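Putative Type I topoisomerase (Deinococcus radiodurans, PDB 3M4A) probably relaxes supercoiled DNA as a type IB topoisomerase, cutting and resealing one strand without ATP. Local coordinates at residues Phe136-Tyr150 and Thr168-His180. Numbering follows the deposited sequence. Where two conformers were deposited one is given.
Sequences FRVGSDIYARQHKTY and TFRFKGKHGVSQH
Y150 N donates to K172 O at 2.9 Å, and Y150 O receives a CA-H...O contact from G173, so the chain leaving helix 141-147 meets the hairpin where strand 166-172 ends. At the other end of 136-150, the CZ edge of F136 points over the centre of the F169 ring in an edge-to-face pair, planes at 86°. CE1 of F136 meets CE2 of F171 at 3.6 Å, rim to rim with the rings nearly parallel, completing an aromatic cluster that helix 120-134 covers through L130. Carried between its own backbone N and carbonyl carbon (chi1 62°), the F171 ring also brings its edge to Y150 O. The hairpin turns through a G1 beta bulge, with G176 and V177 facing G173, in the three-stranded antiparallel sheet of the topoisomerase IB catalytic core. Beside this turn the extended R137 side chain lays one guanidinium face on K174 CB, 3.8 Å from CZ, while NH1 gives Q179 OE1 a weak, bent bond in the guanidinium plane (2.9 Å, 128°). An alanine in place of R137 would probably leave Q179 OE1 without this donor and uncover K174 CB, while G279 O would lose its bond from NH2. One water accepts from K174 N and donates to Y150 O. A second joins Y143 OH, T149 OG1 and H175 N. K174 runs its aliphatic chain past the Y143 hydroxyl, CG lying 3.5 Å from OH, and T149 presses CB to 3.3 Å from G173 O.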
loop_
_atom_site.group_PDB
_atom_site.type_symbol
_atom_site.label_atom_id
_atom_site.label_comp_id
_atom_site.label_asym_id
_atom_site.label_seq_id
_atom_site.Cartn_x
_atom_site.Cartn_y
_atom_site.Cartn_z
ATOM N N PHE A 136 -5.643 5.593 -0.118
ATOM C CA PHE A 136 -7.019 5.421 0.355
ATOM C C PHE A 136 -7.099 4.553 1.616
ATOM O O PHE A 136 -6.263 3.665 1.836
ATOM C CB PHE A 136 -7.850 4.688 -0.685
ATOM C CG PHE A 136 -8.345 5.526 -1.849
ATOM C CD1 PHE A 136 -9.605 6.133 -1.822
ATOM C CD2 PHE A 136 -7.595 5.622 -3.013
ATOM C CE1 PHE A 136 -10.069 6.838 -2.912
ATOM C CE2 PHE A 136 -8.045 6.323 -4.109
ATOM C CZ PHE A 136 -9.277 6.947 -4.067
ATOM N N ARG A 137 -8.140 4.801 2.404
ATOM C CA ARG A 137 -8.646 3.816 3.359
ATOM C C ARG A 137 -9.528 2.824 2.611
ATOM O O ARG A 137 -10.150 3.166 1.605
ATOM C CB ARG A 137 -9.481 4.513 4.434
ATOM C CG ARG A 137 -8.757 5.542 5.262
ATOM C CD ARG A 137 -9.763 6.184 6.190
ATOM N NE ARG A 137 -9.231 7.195 7.084
ATOM C CZ ARG A 137 -9.103 8.486 6.795
ATOM N NH1 ARG A 137 -9.419 8.965 5.604
ATOM N NH2 ARG A 137 -8.639 9.306 7.718
ATOM N N VAL A 138 -9.616 1.589 3.092
ATOM C CA VAL A 138 -10.435 0.585 2.425
ATOM C C VAL A 138 -11.946 0.823 2.643
ATOM O O VAL A 138 -12.747 0.676 1.724
ATOM C CB VAL A 138 -10.040 -0.860 2.872
ATOM C CG1 VAL A 138 -11.046 -1.869 2.359
ATOM C CG2 VAL A 138 -8.615 -1.211 2.393
ATOM N N GLY A 139 -12.311 1.204 3.866
ATOM C CA GLY A 139 -13.711 1.426 4.227
ATOM C C GLY A 139 -14.436 0.120 4.487
ATOM O O GLY A 139 -13.858 -0.959 4.383
ATOM N N SER A 140 -15.711 0.232 4.848
ATOM C CA SER A 140 -16.581 -0.944 5.025
ATOM C C SER A 140 -18.042 -0.543 4.813
ATOM O O SER A 140 -18.399 0.610 5.039
ATOM C CB SER A 140 -16.387 -1.562 6.409
ATOM O OG SER A 140 -17.006 -0.791 7.426
ATOM N N ASP A 141 -18.871 -1.491 4.370
ATOM C CA ASP A 141 -20.279 -1.224 4.061
ATOM C C ASP A 141 -21.066 -0.787 5.291
ATOM O O ASP A 141 -21.852 0.157 5.228
ATOM C CB ASP A 141 -20.973 -2.466 3.485
ATOM C CG ASP A 141 -20.606 -2.741 2.044
ATOM O OD1 ASP A 141 -19.702 -2.076 1.510
ATOM O OD2 ASP A 141 -21.224 -3.648 1.446
ATOM N N ILE A 142 -20.876 -1.500 6.394
ATOM C CA ILE A 142 -21.627 -1.203 7.618
ATOM C C ILE A 142 -21.260 0.186 8.140
ATOM O O ILE A 142 -22.144 0.951 8.509
ATOM C CB ILE A 142 -21.420 -2.305 8.684
ATOM C CG1 ILE A 142 -22.207 -3.550 8.265
ATOM C CG2 ILE A 142 -21.860 -1.812 10.063
ATOM C CD1 ILE A 142 -21.910 -4.798 9.091
ATOM N N TYR A 143 -19.974 0.528 8.113
ATOM C CA TYR A 143 -19.525 1.865 8.515
ATOM C C TYR A 143 -20.094 2.942 7.598
ATOM O O TYR A 143 -20.601 3.955 8.066
ATOM C CB TYR A 143 -17.992 1.970 8.552
ATOM C CG TYR A 143 -17.491 3.277 9.137
ATOM C CD1 TYR A 143 -17.151 3.376 10.483
ATOM C CD2 TYR A 143 -17.368 4.418 8.351
ATOM C CE1 TYR A 143 -16.687 4.576 11.025
ATOM C CE2 TYR A 143 -16.918 5.619 8.889
ATOM C CZ TYR A 143 -16.579 5.689 10.224
ATOM O OH TYR A 143 -16.134 6.892 10.730
ATOM N N ALA A 144 -20.021 2.721 6.288
ATOM C CA ALA A 144 -20.545 3.688 5.337
ATOM C C ALA A 144 -22.059 3.899 5.498
ATOM O O ALA A 144 -22.529 5.032 5.450
ATOM C CB ALA A 144 -20.204 3.284 3.899
ATOM N N ARG A 145 -22.803 2.813 5.714
ATOM C CA ARG A 145 -24.264 2.889 5.849
ATOM C C ARG A 145 -24.679 3.744 7.047
ATOM O O ARG A 145 -25.654 4.501 6.966
ATOM C CB ARG A 145 -24.871 1.487 5.965
ATOM C CG ARG A 145 -26.400 1.463 5.906
ATOM C CD ARG A 145 -26.944 0.085 5.470
ATOM N NE ARG A 145 -28.305 0.193 4.925
ATOM C CZ ARG A 145 -29.111 -0.835 4.647
ATOM N NH1 ARG A 145 -28.728 -2.098 4.848
ATOM N NH2 ARG A 145 -30.332 -0.599 4.166
ATOM N N GLN A 146 -23.930 3.646 8.144
ATOM C CA GLN A 146 -24.264 4.391 9.354
ATOM C C GLN A 146 -23.769 5.832 9.300
ATOM O O GLN A 146 -24.482 6.753 9.701
ATOM C CB GLN A 146 -23.727 3.685 10.603
ATOM C CG GLN A 146 -24.081 4.382 11.945
ATOM C CD GLN A 146 -25.567 4.801 12.087
ATOM O OE1 GLN A 146 -26.505 4.002 11.883
ATOM N NE2 GLN A 146 -25.778 6.062 12.458
ATOM N N HIS A 147 -22.562 6.035 8.778
ATOM C CA HIS A 147 -21.921 7.349 8.859
ATOM C C HIS A 147 -22.104 8.212 7.606
ATOM O O HIS A 147 -21.847 9.413 7.656
ATOM C CB HIS A 147 -20.433 7.191 9.155
ATOM C CG HIS A 147 -20.148 6.612 10.502
ATOM N ND1 HIS A 147 -19.877 7.396 11.603
ATOM C CD2 HIS A 147 -20.093 5.328 10.931
ATOM C CE1 HIS A 147 -19.658 6.619 12.649
ATOM N NE2 HIS A 147 -19.783 5.361 12.270
ATOM N N LYS A 148 -22.532 7.596 6.502
ATOM C CA LYS A 148 -22.712 8.286 5.223
ATOM C C LYS A 148 -21.401 8.955 4.794
ATOM O O LYS A 148 -21.385 10.085 4.293
ATOM C CB LYS A 148 -23.867 9.301 5.302
ATOM C CG LYS A 148 -25.118 8.762 5.986
ATOM C CD LYS A 148 -25.642 7.519 5.296
ATOM C CE LYS A 148 -27.047 7.139 5.770
ATOM N NZ LYS A 148 -27.094 6.841 7.225
ATOM N N THR A 149 -20.302 8.253 5.049
ATOM C CA THR A 149 -18.985 8.641 4.547
ATOM C C THR A 149 -18.364 7.425 3.859
ATOM O O THR A 149 -18.812 6.284 4.055
ATOM C CB THR A 149 -18.073 9.156 5.662
ATOM O OG1 THR A 149 -17.878 8.122 6.624
ATOM C CG2 THR A 149 -18.679 10.397 6.349
ATOM N N TYR A 150 -17.340 7.671 3.041
ATOM C CA TYR A 150 -16.862 6.678 2.090
ATOM C C TYR A 150 -15.372 6.399 2.182
ATOM O O TYR A 150 -14.612 7.215 2.698
ATOM C CB TYR A 150 -17.209 7.123 0.677
ATOM C CG TYR A 150 -18.671 7.415 0.496
ATOM C CD1 TYR A 150 -19.157 8.713 0.594
ATOM C CD2 TYR A 150 -19.568 6.388 0.268
ATOM C CE1 TYR A 150 -20.504 8.979 0.440
ATOM C CE2 TYR A 150 -20.914 6.640 0.103
ATOM C CZ TYR A 150 -21.379 7.928 0.197
ATOM O OH TYR A 150 -22.733 8.166 0.016
ATOM N N THR A 168 -9.548 11.530 -11.135
ATOM C CA THR A 168 -9.736 12.384 -9.960
ATOM C C THR A 168 -10.892 11.845 -9.131
ATOM O O THR A 168 -11.938 11.551 -9.663
ATOM C CB THR A 168 -10.030 13.853 -10.356
ATOM O OG1 THR A 168 -8.900 14.399 -11.054
ATOM C CG2 THR A 168 -10.314 14.714 -9.132
ATOM N N PHE A 169 -10.677 11.737 -7.826
ATOM C CA PHE A 169 -11.705 11.319 -6.883
ATOM C C PHE A 169 -12.054 12.493 -5.987
ATOM O O PHE A 169 -11.164 13.181 -5.512
ATOM C CB PHE A 169 -11.162 10.196 -6.002
ATOM C CG PHE A 169 -10.767 8.968 -6.757
ATOM C CD1 PHE A 169 -11.678 7.941 -6.966
ATOM C CD2 PHE A 169 -9.476 8.823 -7.244
ATOM C CE1 PHE A 169 -11.308 6.794 -7.656
ATOM C CE2 PHE A 169 -9.109 7.664 -7.933
ATOM C CZ PHE A 169 -10.021 6.657 -8.121
ATOM N N ARG A 170 -13.347 12.709 -5.735
ATOM C CA ARG A 170 -13.816 13.752 -4.813
ATOM C C ARG A 170 -14.960 13.126 -4.010
ATOM O O ARG A 170 -15.948 12.733 -4.579
ATOM C CB ARG A 170 -14.311 14.980 -5.590
ATOM C CG ARG A 170 -13.225 15.715 -6.364
ATOM C CD ARG A 170 -13.674 17.101 -6.905
ATOM N NE ARG A 170 -12.660 17.626 -7.823
ATOM C CZ ARG A 170 -11.641 18.429 -7.503
ATOM N NH1 ARG A 170 -11.479 18.904 -6.277
ATOM N NH2 ARG A 170 -10.768 18.782 -8.445
ATOM N N PHE A 171 -14.768 12.957 -2.708
ATOM C CA PHE A 171 -15.754 12.266 -1.880
ATOM C C PHE A 171 -15.658 12.693 -0.425
ATOM O O PHE A 171 -14.625 13.201 0.013
ATOM C CB PHE A 171 -15.605 10.744 -1.998
ATOM C CG PHE A 171 -14.288 10.212 -1.520
ATOM C CD1 PHE A 171 -14.159 9.671 -0.243
ATOM C CD2 PHE A 171 -13.185 10.205 -2.358
ATOM C CE1 PHE A 171 -12.947 9.181 0.200
ATOM C CE2 PHE A 171 -11.967 9.714 -1.924
ATOM C CZ PHE A 171 -11.847 9.196 -0.643
ATOM N N LYS A 172 -16.747 12.487 0.312
ATOM C CA LYS A 172 -16.756 12.681 1.765
ATOM C C LYS A 172 -16.107 11.468 2.405
ATOM O O LYS A 172 -16.651 10.363 2.334
ATOM C CB LYS A 172 -18.189 12.850 2.287
ATOM C CG LYS A 172 -18.274 13.097 3.791
ATOM C CD LYS A 172 -19.709 13.252 4.309
ATOM C CE LYS A 172 -20.459 14.375 3.606
ATOM N NZ LYS A 172 -21.444 15.066 4.486
ATOM N N GLY A 173 -14.937 11.662 3.011
ATOM C CA GLY A 173 -14.230 10.571 3.662
ATOM C C GLY A 173 -14.503 10.501 5.155
ATOM O O GLY A 173 -15.416 11.164 5.665
ATOM N N LYS A 174 -13.692 9.710 5.847
ATOM C CA LYS A 174 -13.870 9.473 7.283
ATOM C C LYS A 174 -13.919 10.775 8.068
ATOM O O LYS A 174 -13.148 11.711 7.819
ATOM C CB LYS A 174 -12.778 8.559 7.842
ATOM C CG LYS A 174 -13.181 7.872 9.147
ATOM C CD LYS A 174 -12.110 6.927 9.642
ATOM C CE LYS A 174 -12.560 6.189 10.898
ATOM N NZ LYS A 174 -11.386 5.629 11.645
ATOM N N HIS A 175 -14.843 10.808 9.030
ATOM C CA HIS A 175 -15.160 11.996 9.852
ATOM C C HIS A 175 -15.732 13.196 9.098
ATOM O O HIS A 175 -15.779 14.307 9.627
ATOM C CB HIS A 175 -13.953 12.415 10.692
ATOM C CG HIS A 175 -13.401 11.313 11.527
ATOM N ND1 HIS A 175 -14.115 10.722 12.549
ATOM C CD2 HIS A 175 -12.199 10.687 11.490
ATOM C CE1 HIS A 175 -13.372 9.782 13.110
ATOM N NE2 HIS A 175 -12.205 9.744 12.488
ATOM N N GLY A 176 -16.174 12.969 7.860
ATOM C CA GLY A 176 -16.765 14.009 7.035
ATOM C C GLY A 176 -15.781 14.900 6.301
ATOM O O GLY A 176 -16.164 15.936 5.756
ATOM N N VAL A 177 -14.508 14.518 6.289
ATOM C CA VAL A 177 -13.479 15.320 5.649
ATOM C C VAL A 177 -13.688 15.239 4.140
ATOM O O VAL A 177 -13.925 14.150 3.607
ATOM C CB VAL A 177 -12.068 14.811 6.026
ATOM C CG1 VAL A 177 -10.990 15.512 5.194
ATOM C CG2 VAL A 177 -11.820 15.000 7.523
ATOM N N SER A 178 -13.622 16.378 3.460
ATOM C CA SER A 178 -13.685 16.397 2.006
ATOM C C SER A 178 -12.347 15.872 1.482
ATOM O O SER A 178 -11.302 16.475 1.746
ATOM C CB SER A 178 -13.932 17.815 1.508
ATOM O OG SER A 178 -14.101 17.840 0.106
ATOM N N GLN A 179 -12.382 14.747 0.772
ATOM C CA GLN A 179 -11.170 14.098 0.287
ATOM C C GLN A 179 -11.033 14.338 -1.212
ATOM O O GLN A 179 -12.022 14.316 -1.952
ATOM C CB GLN A 179 -11.178 12.586 0.526
ATOM C CG GLN A 179 -11.344 12.109 1.967
ATOM C CD GLN A 179 -10.032 11.832 2.693
ATOM O OE1 GLN A 179 -10.124 11.057 3.761
ATOM N NE2 GLN A 179 -8.957 12.302 2.306
ATOM N N HIS A 180 -9.788 14.582 -1.629
ATOM C CA HIS A 180 -9.428 14.699 -3.034
ATOM C C HIS A 180 -8.202 13.825 -3.297
ATOM O O HIS A 180 -7.207 13.923 -2.578
ATOM C CB HIS A 180 -9.130 16.169 -3.348
ATOM C CG HIS A 180 -10.177 17.106 -2.819
ATOM N ND1 HIS A 180 -11.306 17.440 -3.535
ATOM C CD2 HIS A 180 -10.296 17.728 -1.622
ATOM C CE1 HIS A 180 -12.061 18.250 -2.810
ATOM N NE2 HIS A 180 -11.474 18.437 -1.645
HETATM O O HOH W 1 -12.209 7.676 4.015
HETATM O O HOH W 2 -17.139 9.044 9.256
#